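Local coordinates for protein cytochrome P450 reductase (Amycolatopsis methanolica 239, PDB 5OGX) that passes electrons from NADH through FAD and a [2Fe-2S] cluster to its partner cytochrome P450, which O-demethylates lignin-derived aromatics such as guaiacol, at residues Gly208-Ile213 with Val223-Thr228; Thr217-Leu222 with Val238-Gly243. All blocks are in the same frame, centred on the assembly; numbering follows the deposited sequence.

Contact 1: residues Gly208-Ile213 with Val223-Thr228; sequences GPMVLI and VGIART
An apolar strand-to-helix contact, formed by Met210 and Leu212 against Ile225, lies buried where strand 210-215 of the parallel sheet is covered by helix 219-232. The branch methyl of Ile225 does most of the touching: Leu212 CD2 comes within 3.7 Å of Ile225 CG2, and from two residues earlier in the strand, on the same helix-facing side, Met210 CE reaches Ile225 CG2 at 4.0 Å. Leu212 CD2 also sits against Ile225 CB at 4.2 Å, so it meets the base of the branch as well as its end. Both strand side chains meet the isoleucine at a slant. Met210 gets its methyl there by folding at the thioether, where chi3 of 42° turns CE out of the line of an otherwise extended chain. At Ala226, opposite Leu212 in the register, Leu212 CD2 lies 4.4 Å from Ala226 N. This is the first strand and following helix of a beta-alpha-beta unit in the NAD-binding domain, with the segment axes nearly antiparallel at 163° and 9.9 Å apart. On the other face of the strand, Val211 and Ile213 pack on helix 285-292, so the sheet has a helix on each side here. Phe197 adds to the apolar surroundings of Ile225. Away from the sheet, Thr228 OG1 donates to Gly224 O at 2.7 Å, and Thr228 N bonds that oxygen from the opposite face of its carbonyl plane. Farther round the helix, Arg227, in the conformer modelled here, makes a salt bridge with Glu157.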
loop_
_atom_site.group_PDB
_atom_site.type_symbol
_atom_site.label_atom_id
_atom_site.label_comp_id
_atom_site.label_asym_id
_atom_site.label_seq_id
_atom_site.Cartn_x
_atom_site.Cartn_y
_atom_site.Cartn_z
ATOM N N GLY A 208 18.480 8.762 -6.751
ATOM C CA GLY A 208 18.124 10.143 -6.502
ATOM C C GLY A 208 17.417 10.312 -5.169
ATOM O O GLY A 208 16.953 9.344 -4.562
ATOM N N PRO A 209 17.282 11.559 -4.716
ATOM C CA PRO A 209 16.680 11.817 -3.401
ATOM C C PRO A 209 15.207 11.457 -3.358
ATOM O O PRO A 209 14.469 11.612 -4.341
ATOM C CB PRO A 209 16.866 13.328 -3.210
ATOM C CG PRO A 209 17.016 13.863 -4.633
ATOM C CD PRO A 209 17.736 12.790 -5.384
ATOM N N MET A 210 14.767 11.019 -2.175
ATOM C CA MET A 210 13.380 10.617 -1.965
ATOM C C MET A 210 12.809 11.307 -0.739
ATOM O O MET A 210 13.474 11.395 0.300
ATOM C CB MET A 210 13.242 9.095 -1.742
ATOM C CG MET A 210 13.904 8.232 -2.767
ATOM S SD MET A 210 14.120 6.531 -2.186
ATOM C CE MET A 210 12.587 6.177 -1.355
ATOM N N VAL A 211 11.559 11.761 -0.843
ATOM C CA VAL A 211 10.798 12.177 0.330
ATOM C C VAL A 211 9.647 11.205 0.506
ATOM O O VAL A 211 8.991 10.820 -0.471
ATOM C CB VAL A 211 10.308 13.632 0.233
ATOM C CG1 VAL A 211 9.469 13.854 -1.051
ATOM C CG2 VAL A 211 9.509 13.982 1.484
ATOM N N LEU A 212 9.453 10.751 1.742
ATOM C CA LEU A 212 8.395 9.814 2.085
ATOM C C LEU A 212 7.558 10.456 3.172
ATOM O O LEU A 212 8.102 10.930 4.178
ATOM C CB LEU A 212 8.975 8.480 2.560
ATOM C CG LEU A 212 9.827 7.819 1.475
ATOM C CD1 LEU A 212 11.281 8.113 1.805
ATOM C CD2 LEU A 212 9.584 6.312 1.381
ATOM N N ILE A 213 6.246 10.499 2.969
ATOM C CA ILE A 213 5.365 11.185 3.908
ATOM C C ILE A 213 4.244 10.238 4.306
ATOM O O ILE A 213 3.498 9.754 3.444
ATOM C CB ILE A 213 4.816 12.493 3.330
ATOM C CG1 ILE A 213 6.017 13.442 3.103
ATOM C CG2 ILE A 213 3.862 13.133 4.324
ATOM C CD1 ILE A 213 5.655 14.829 2.720
ATOM N N VAL A 223 8.446 2.499 5.973
ATOM C CA VAL A 223 9.551 1.877 6.695
ATOM C C VAL A 223 10.251 0.862 5.802
ATOM O O VAL A 223 11.484 0.849 5.689
ATOM C CB VAL A 223 9.040 1.232 7.995
ATOM C CG1 VAL A 223 10.184 0.482 8.685
ATOM C CG2 VAL A 223 8.424 2.285 8.895
ATOM N N GLY A 224 9.474 0.019 5.117
ATOM C CA GLY A 224 10.096 -0.971 4.252
ATOM C C GLY A 224 10.736 -0.342 3.025
ATOM O O GLY A 224 11.829 -0.742 2.602
ATOM N N ILE A 225 10.062 0.641 2.432
ATOM C CA ILE A 225 10.596 1.294 1.239
ATOM C C ILE A 225 11.887 2.043 1.569
ATOM O O ILE A 225 12.876 1.959 0.834
ATOM C CB ILE A 225 9.540 2.228 0.620
ATOM C CG1 ILE A 225 8.405 1.398 0.004
ATOM C CG2 ILE A 225 10.182 3.118 -0.449
ATOM C CD1 ILE A 225 7.120 2.179 -0.168
ATOM N N ALA A 226 11.884 2.817 2.659
ATOM C CA ALA A 226 13.075 3.585 3.022
ATOM C C ALA A 226 14.261 2.671 3.315
ATOM O O ALA A 226 15.383 2.929 2.862
ATOM C CB ALA A 226 12.784 4.470 4.235
ATOM N N ARG A 227 14.035 1.603 4.083
ATOM C CA ARG A 227 15.131 0.686 4.381
ATOM C C ARG A 227 15.647 0.016 3.116
ATOM O O ARG A 227 16.857 -0.185 2.961
ATOM C CB ARG A 227 14.679 -0.363 5.393
ATOM C CG ARG A 227 14.485 0.176 6.793
ATOM C CD ARG A 227 14.336 -0.967 7.788
ATOM N NE ARG A 227 13.019 -1.600 7.748
ATOM C CZ ARG A 227 12.788 -2.855 8.132
ATOM N NH1 ARG A 227 11.556 -3.362 8.082
ATOM N NH2 ARG A 227 13.791 -3.607 8.561
ATOM N N THR A 228 14.746 -0.351 2.206
ATOM C CA THR A 228 15.187 -0.970 0.961
ATOM C C THR A 228 16.004 0.004 0.123
ATOM O O THR A 228 17.037 -0.371 -0.445
ATOM C CB THR A 228 13.976 -1.470 0.168
ATOM O OG1 THR A 228 13.236 -2.393 0.992
ATOM C CG2 THR A 228 14.439 -2.159 -1.116
#

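Contact 2: residues Thr217-Leu222 with Val238-Gly243; sequences TGLAPL and VLLYHG. With FAD (flavin-adenine dinucleotide), chain B.
Leu219 lays its CD2 methyl squarely over one face of the His242 imidazole, a CH-pi contact in which Leu219 CD2 is 3.6 Å from the ring centroid and only 12° off the ring normal. The pair joins the N-terminal part of helix 219-232 to strand 238-244, the helix and second strand of a beta-alpha-beta unit in the NAD-binding domain. The leucine crosses the imidazole at about a right angle, with CD2 over the centre and Leu219 CB near the NE2-CD2 side, 3.8 Å from His242 NE2. With Leu219 CG anti to the backbone N (chi1 -179°), the branch is carried across toward the strand, which lets CD2 reach the ring while Leu219 CD1 comes within 3.9 Å of Leu240 CD1. Leu240 CD1 is shared: Leu222 CD1, one helical turn further on, meets it at 3.8 Å. Leu240 thus fits between two leucines of the helix, crossing Leu219 at about a right angle and Leu222 at a slant.

The imidazole has its polar partner next to the helix: NE2 is hydrogen-bonded to Gly216 O, and this bond, with the methyl over the face, probably helps to hold the ring's turn. Tyr251 meets the imidazole with its ring nearly perpendicular. With an alanine at His242, Leu219 CD2 is likely to lose the flat surface beneath it and Gly216 O this partner. At the far side of the 217-222 segment the protein reaches its cofactor, where His164 and Arg166 of strand 160-166 pack on Thr217. There Thr217 OG1 gives a weak hydrogen bond to flavin O2 of the FAD, 3.1 Å away.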
loop_
_atom_site.group_PDB
_atom_site.type_symbol
_atom_site.label_atom_id
_atom_site.label_comp_id
_atom_site.label_asym_id
_atom_site.label_seq_id
_atom_site.Cartn_x
_atom_site.Cartn_y
_atom_site.Cartn_z
ATOM N N THR A 217 -0.619 5.652 10.548
ATOM C CA THR A 217 0.021 4.382 10.224
ATOM C C THR A 217 0.356 4.249 8.739
ATOM O O THR A 217 0.874 3.203 8.338
ATOM C CB THR A 217 -0.856 3.211 10.663
ATOM O OG1 THR A 217 -2.201 3.470 10.248
ATOM C CG2 THR A 217 -0.809 3.047 12.198
ATOM N N GLY A 218 0.112 5.288 7.938
ATOM C CA GLY A 218 0.708 5.401 6.614
ATOM C C GLY A 218 2.227 5.321 6.643
ATOM O O GLY A 218 2.872 5.135 5.604
ATOM N N LEU A 219 2.815 5.457 7.842
ATOM C CA LEU A 219 4.246 5.207 8.005
ATOM C C LEU A 219 4.644 3.787 7.601
ATOM O O LEU A 219 5.766 3.567 7.138
ATOM C CB LEU A 219 4.643 5.467 9.470
ATOM C CG LEU A 219 6.096 5.291 9.903
ATOM C CD1 LEU A 219 7.017 6.163 9.056
ATOM C CD2 LEU A 219 6.260 5.624 11.401
ATOM N N ALA A 220 3.757 2.807 7.775
ATOM C CA ALA A 220 4.188 1.411 7.713
ATOM C C ALA A 220 4.919 1.038 6.422
ATOM O O ALA A 220 6.055 0.553 6.497
ATOM C CB ALA A 220 2.994 0.473 7.939
ATOM N N PRO A 221 4.341 1.219 5.224
ATOM C CA PRO A 221 5.073 0.793 4.022
ATOM C C PRO A 221 6.303 1.637 3.787
ATOM O O PRO A 221 7.257 1.178 3.148
ATOM C CB PRO A 221 4.049 0.975 2.890
ATOM C CG PRO A 221 3.192 2.108 3.367
ATOM C CD PRO A 221 3.054 1.858 4.866
ATOM N N LEU A 222 6.310 2.865 4.303
ATOM C CA LEU A 222 7.465 3.729 4.108
ATOM C C LEU A 222 8.676 3.213 4.873
ATOM O O LEU A 222 9.818 3.448 4.459
ATOM C CB LEU A 222 7.118 5.146 4.542
ATOM C CG LEU A 222 5.853 5.762 3.957
ATOM C CD1 LEU A 222 5.688 7.144 4.561
ATOM C CD2 LEU A 222 5.894 5.862 2.427
ATOM N N VAL A 238 17.167 10.424 1.977
ATOM C CA VAL A 238 15.835 9.877 2.227
ATOM C C VAL A 238 15.253 10.684 3.378
ATOM O O VAL A 238 15.754 10.598 4.508
ATOM C CB VAL A 238 15.895 8.383 2.580
ATOM C CG1 VAL A 238 14.518 7.855 2.986
ATOM C CG2 VAL A 238 16.500 7.570 1.441
ATOM N N LEU A 239 14.225 11.485 3.105
ATOM C CA LEU A 239 13.564 12.299 4.116
ATOM C C LEU A 239 12.211 11.669 4.429
ATOM O O LEU A 239 11.342 11.584 3.549
ATOM C CB LEU A 239 13.378 13.739 3.646
ATOM C CG LEU A 239 14.586 14.533 3.171
ATOM C CD1 LEU A 239 14.168 15.983 2.972
ATOM C CD2 LEU A 239 15.701 14.446 4.173
ATOM N N LEU A 240 12.039 11.212 5.666
ATOM C CA LEU A 240 10.831 10.497 6.062
ATOM C C LEU A 240 10.090 11.342 7.097
ATOM O O LEU A 240 10.599 11.560 8.201
ATOM C CB LEU A 240 11.196 9.124 6.624
ATOM C CG LEU A 240 10.089 8.292 7.258
ATOM C CD1 LEU A 240 8.904 8.115 6.303
ATOM C CD2 LEU A 240 10.662 6.951 7.695
ATOM N N TYR A 241 8.913 11.849 6.731
ATOM C CA TYR A 241 8.112 12.683 7.626
ATOM C C TYR A 241 6.938 11.864 8.136
ATOM O O TYR A 241 6.253 11.204 7.350
ATOM C CB TYR A 241 7.594 13.943 6.922
ATOM C CG TYR A 241 8.672 14.885 6.443
ATOM C CD1 TYR A 241 9.326 14.650 5.249
ATOM C CD2 TYR A 241 9.027 16.015 7.187
ATOM C CE1 TYR A 241 10.315 15.498 4.793
ATOM C CE2 TYR A 241 10.021 16.874 6.742
ATOM C CZ TYR A 241 10.655 16.615 5.539
ATOM O OH TYR A 241 11.641 17.446 5.058
ATOM N N HIS A 242 6.693 11.909 9.446
ATOM C CA HIS A 242 5.574 11.182 10.047
ATOM C C HIS A 242 4.560 12.195 10.567
ATOM O O HIS A 242 4.819 12.881 11.560
ATOM C CB HIS A 242 6.066 10.267 11.165
ATOM C CG HIS A 242 5.022 9.319 11.663
ATOM N ND1 HIS A 242 5.097 8.702 12.895
ATOM C CD2 HIS A 242 3.882 8.869 11.080
ATOM C CE1 HIS A 242 4.041 7.920 13.054
ATOM N NE2 HIS A 242 3.296 7.990 11.961
ATOM N N GLY A 243 3.406 12.289 9.902
ATOM C CA GLY A 243 2.418 13.277 10.306
ATOM C C GLY A 243 1.406 12.677 11.261
ATOM O O GLY A 243 0.682 11.745 10.897
HETATM P PA FAD B . -14.618 0.323 9.232
HETATM O O1A FAD B . -15.609 -0.560 9.952
HETATM O O2A FAD B . -14.456 -0.001 7.767
HETATM O O5B FAD B . -15.052 1.910 9.357
HETATM C C5B FAD B . -15.799 2.334 10.475
HETATM C C4B FAD B . -16.308 3.774 10.174
HETATM O O4B FAD B . -15.308 4.612 10.232
HETATM C C3B FAD B . -16.839 3.860 8.733
HETATM O O3B FAD B . -17.899 4.705 8.703
HETATM C C2B FAD B . -15.639 4.406 7.923
HETATM O O2B FAD B . -16.083 5.082 6.667
HETATM C C1B FAD B . -15.039 5.214 8.757
HETATM N N9A FAD B . -13.607 5.176 8.615
HETATM C C8A FAD B . -12.887 4.210 8.030
HETATM N N7A FAD B . -11.593 4.541 8.136
HETATM C C5A FAD B . -11.522 5.708 8.801
HETATM C C6A FAD B . -10.446 6.477 9.175
HETATM N N6A FAD B . -8.999 6.443 9.064
HETATM N N1A FAD B . -10.638 7.608 9.841
HETATM C C2A FAD B . -11.896 8.010 10.150
HETATM N N3A FAD B . -12.964 7.255 9.787
HETATM C C4A FAD B . -12.762 6.100 9.108
HETATM N N1 FAD B . -4.869 0.928 8.018
HETATM C C2 FAD B . -3.840 0.820 9.045
HETATM O O2 FAD B . -4.095 1.074 10.174
HETATM N N3 FAD B . -2.492 0.371 8.668
HETATM C C4 FAD B . -2.124 0.053 7.323
HETATM O O4 FAD B . -1.021 -0.290 7.055
HETATM C C4X FAD B . -3.191 0.197 6.287
HETATM N N5 FAD B . -2.870 -0.139 4.934
HETATM C C5X FAD B . -3.920 0.020 3.932
HETATM C C6 FAD B . -3.590 -0.246 2.600
HETATM C C7 FAD B . -4.606 -0.092 1.655
HETATM C C7M FAD B . -4.079 -0.443 0.264
HETATM C C8 FAD B . -5.889 0.308 2.022
HETATM C C8M FAD B . -6.934 0.437 0.921
HETATM C C9 FAD B . -6.210 0.584 3.348
HETATM C C9A FAD B . -5.211 0.444 4.291
HETATM N N10 FAD B . -5.562 0.736 5.692
HETATM C C10 FAD B . -4.524 0.620 6.660
HETATM C "C1'" FAD B . -6.935 1.100 6.082
HETATM C "C2'" FAD B . -7.501 -0.283 6.616
HETATM O "O2'" FAD B . -7.574 -1.300 5.625
HETATM C "C3'" FAD B . -8.910 -0.194 7.244
HETATM O "O3'" FAD B . -9.729 0.527 6.367
HETATM C "C4'" FAD B . -8.875 0.515 8.611
HETATM O "O4'" FAD B . -8.112 -0.234 9.518
HETATM C "C5'" FAD B . -10.298 0.689 9.184
HETATM O "O5'" FAD B . -11.000 -0.534 9.065
HETATM P P FAD B . -12.166 -0.894 10.161
HETATM O O1P FAD B . -12.824 -2.172 9.716
HETATM O O2P FAD B . -11.617 -0.878 11.568
HETATM O O3P FAD B . -13.214 0.361 10.059
#

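Contacts 1 and 2 lie about 8 Å apart, centre to centre, in one beta-alpha-beta unit of the NAD-binding domain, and both use helix 219-232. Along the chain their segments alternate: 208-213, 217-222, 223-228, then 238-243. Contact 1 sets the middle of the helix on the first strand, and contact 2 its beginning on the second. The two strands are neighbours in the parallel sheet, tied by probable hydrogen bonds from Leu212 N to Leu239 O and from Tyr241 N to Leu212 O. Leu222 CD1 packs against the backbone carbon Ile213 C, and Leu212 CD1 on Val238 CG1, joining both contacts into one apolar layer under the helix. The chain entering this helix carries Thr217, which binds FAD.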